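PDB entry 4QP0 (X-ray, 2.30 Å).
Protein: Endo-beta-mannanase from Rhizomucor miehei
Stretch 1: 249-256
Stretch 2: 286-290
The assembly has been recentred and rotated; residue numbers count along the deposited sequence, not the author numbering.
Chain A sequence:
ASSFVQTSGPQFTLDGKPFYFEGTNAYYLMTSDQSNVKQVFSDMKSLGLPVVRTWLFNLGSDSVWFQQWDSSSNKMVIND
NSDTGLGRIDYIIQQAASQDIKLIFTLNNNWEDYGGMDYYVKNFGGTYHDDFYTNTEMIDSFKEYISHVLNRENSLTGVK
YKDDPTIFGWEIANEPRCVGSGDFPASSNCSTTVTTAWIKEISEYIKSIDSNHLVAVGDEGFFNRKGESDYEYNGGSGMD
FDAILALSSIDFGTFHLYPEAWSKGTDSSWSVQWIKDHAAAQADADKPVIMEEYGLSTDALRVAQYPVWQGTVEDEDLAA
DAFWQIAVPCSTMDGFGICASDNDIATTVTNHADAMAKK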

# COMPACT_ATOMS: atom_id res chain seq x y z
N SER A 249 6.83 8.21 13.91
CA SER A 249 5.43 8.14 13.52
C SER A 249 5.14 7.05 12.47
O SER A 249 3.98 6.81 12.13
CB SER A 249 5.01 9.50 12.98
OG SER A 249 3.60 9.61 12.98
N ILE A 250 6.20 6.43 11.94
CA ILE A 250 6.10 5.37 10.93
C ILE A 250 6.53 4.04 11.57
O ILE A 250 7.67 3.90 12.00
CB ILE A 250 7.01 5.67 9.71
CG1 ILE A 250 6.69 7.05 9.10
CG2 ILE A 250 6.93 4.56 8.68
CD1 ILE A 250 5.48 7.11 8.19
N ASP A 251 5.62 3.07 11.61
CA ASP A 251 5.89 1.81 12.31
C ASP A 251 6.63 0.77 11.48
O ASP A 251 7.44 0.02 12.02
CB ASP A 251 4.59 1.20 12.83
CG ASP A 251 3.85 2.13 13.76
OD1 ASP A 251 4.44 2.56 14.78
OD2 ASP A 251 2.67 2.43 13.48
N PHE A 252 6.34 0.72 10.18
CA PHE A 252 7.07 -0.15 9.26
C PHE A 252 7.35 0.55 7.92
O PHE A 252 6.66 1.51 7.55
CB PHE A 252 6.36 -1.49 9.06
CG PHE A 252 5.01 -1.39 8.39
CD1 PHE A 252 4.90 -1.52 7.02
CD2 PHE A 252 3.86 -1.20 9.15
CE1 PHE A 252 3.66 -1.42 6.40
CE2 PHE A 252 2.61 -1.11 8.54
CZ PHE A 252 2.51 -1.22 7.16
N GLY A 253 8.37 0.08 7.22
CA GLY A 253 8.74 0.61 5.92
C GLY A 253 8.20 -0.24 4.78
O GLY A 253 8.03 -1.46 4.92
N THR A 254 7.94 0.42 3.66
CA THR A 254 7.41 -0.27 2.50
C THR A 254 8.27 -0.01 1.28
O THR A 254 8.77 1.10 1.08
CB THR A 254 5.99 0.20 2.18
OG1 THR A 254 5.91 1.62 2.36
CG2 THR A 254 4.99 -0.47 3.11
N PHE A 255 8.44 -1.05 0.48
CA PHE A 255 9.04 -0.92 -0.84
C PHE A 255 8.40 -1.84 -1.89
O PHE A 255 7.80 -2.88 -1.58
CB PHE A 255 10.57 -1.08 -0.77
CG PHE A 255 11.06 -2.50 -0.64
CD1 PHE A 255 11.60 -3.16 -1.73
CD2 PHE A 255 11.01 -3.16 0.59
CE1 PHE A 255 12.08 -4.46 -1.61
CE2 PHE A 255 11.49 -4.46 0.71
CZ PHE A 255 12.03 -5.11 -0.39
N HIS A 256 8.53 -1.43 -3.15
CA HIS A 256 7.93 -2.12 -4.27
C HIS A 256 9.03 -2.61 -5.16
O HIS A 256 10.15 -2.12 -5.09
CB HIS A 256 7.01 -1.18 -5.03
CG HIS A 256 5.86 -0.64 -4.20
ND1 HIS A 256 4.73 -0.18 -4.75
CD2 HIS A 256 5.70 -0.53 -2.82
CE1 HIS A 256 3.89 0.22 -3.77
NE2 HIS A 256 4.49 0.00 -2.60
N ASP A 286 15.57 -0.48 13.42
CA ASP A 286 14.98 -1.65 14.07
C ASP A 286 13.48 -1.70 13.83
O ASP A 286 12.69 -1.78 14.76
CB ASP A 286 15.34 -1.65 15.56
CG ASP A 286 15.67 -3.04 16.08
OD1 ASP A 286 15.74 -3.98 15.26
OD2 ASP A 286 15.87 -3.18 17.32
N LYS A 287 13.10 -1.64 12.55
CA LYS A 287 11.70 -1.60 12.11
C LYS A 287 11.46 -2.59 10.99
O LYS A 287 12.31 -2.73 10.11
CB LYS A 287 11.32 -0.22 11.60
CG LYS A 287 11.28 0.86 12.65
CD LYS A 287 10.63 2.11 12.12
CE LYS A 287 10.69 3.18 13.18
NZ LYS A 287 9.98 4.41 12.77
N PRO A 288 10.29 -3.26 11.00
CA PRO A 288 9.97 -4.18 9.92
C PRO A 288 9.84 -3.43 8.61
O PRO A 288 9.44 -2.25 8.58
CB PRO A 288 8.61 -4.75 10.32
CG PRO A 288 8.45 -4.43 11.77
CD PRO A 288 9.15 -3.11 11.92
N VAL A 289 10.23 -4.11 7.53
CA VAL A 289 10.05 -3.61 6.18
C VAL A 289 9.28 -4.68 5.41
O VAL A 289 9.39 -5.87 5.70
CB VAL A 289 11.41 -3.27 5.52
CG1 VAL A 289 11.22 -2.79 4.10
CG2 VAL A 289 12.13 -2.19 6.32
N ILE A 290 8.46 -4.22 4.47
CA ILE A 290 7.63 -5.11 3.67
C ILE A 290 7.75 -4.74 2.20
O ILE A 290 7.59 -3.58 1.81
CB ILE A 290 6.15 -5.09 4.15
CG1 ILE A 290 5.31 -6.13 3.40
CG2 ILE A 290 5.55 -3.69 4.07
CD1 ILE A 290 3.83 -6.09 3.73

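What fills the apolar centre of the contact? Ile 290, which gives up more surface here than any other residue of the two stretches, points to the same face of the sheet as its bridge partner Thr 254. Its CG2 methyl lies 3.4 Å from Thr 254 CG2 and 3.7 Å from Phe 252 CD1, so one small branch meets both a methyl and an aromatic ring. The threonine hydroxyl is hydrogen-bonded elsewhere in the structure, while its methyl takes part in this packing. At the base of the same side chain, Phe 252 CB lies 4.2 Å from Pro 288 CB.

What happens on the other face, where Val 289 points? Here the bridge partner is Gly 253, which brings no side chain, and the backbones approach closely: Gly 253 CA and Val 289 CA are 4.4 Å apart, against 5.0 Å between Thr 254 CA and Ile 290 CA. A CB on Gly 253 would sit only about 3.5 Å from Val 289 CG2, a tight fit. The neighbour that does meet the valine is Phe 255, whose CD2 comes to 3.5 Å from Val 289 CG1. That methyl lies at the ring's edge, near its plane, so the contact is van der Waals packing against the rim of the aromatic ring.

How do the backbones hold these side chains in register? The two strands run parallel, and the donor alternates between the two stretches. Gly 253 N donates to Pro 288 O at 2.9 Å, Ile 290 N to Gly 253 O at 2.8 Å, and Phe 255 N to Ile 290 O at 3.0 Å. Gly 253 thus uses both its amide and its carbonyl, straddling Val 289, as a parallel bridge requires. Two CA-H...O contacts supplement the ladder: Val 289 CA lies 3.2 Å from Gly 253 O, and Thr 254 CA lies 3.4 Å from Ile 290 O. Gly 253 O and Ile 290 O therefore each receive a CA-H contact as well as an amide hydrogen bond.

What closes the contact at its polar edge, before the strands begin? Lys 287 points toward the first stretch and extends with chi2, chi3 and chi4 all t, carrying its amine to a backbone carbonyl. Lys 287 NZ donates to Ile 250 O in a very short hydrogen bond of 2.5 Å, and the same amine is also hydrogen-bonded elsewhere in the structure. The aliphatic part of the chain passes close to the loop, with Lys 287 CD 3.8 Å from Asp 251 O, while the Asp 251 side chain points away from the contact.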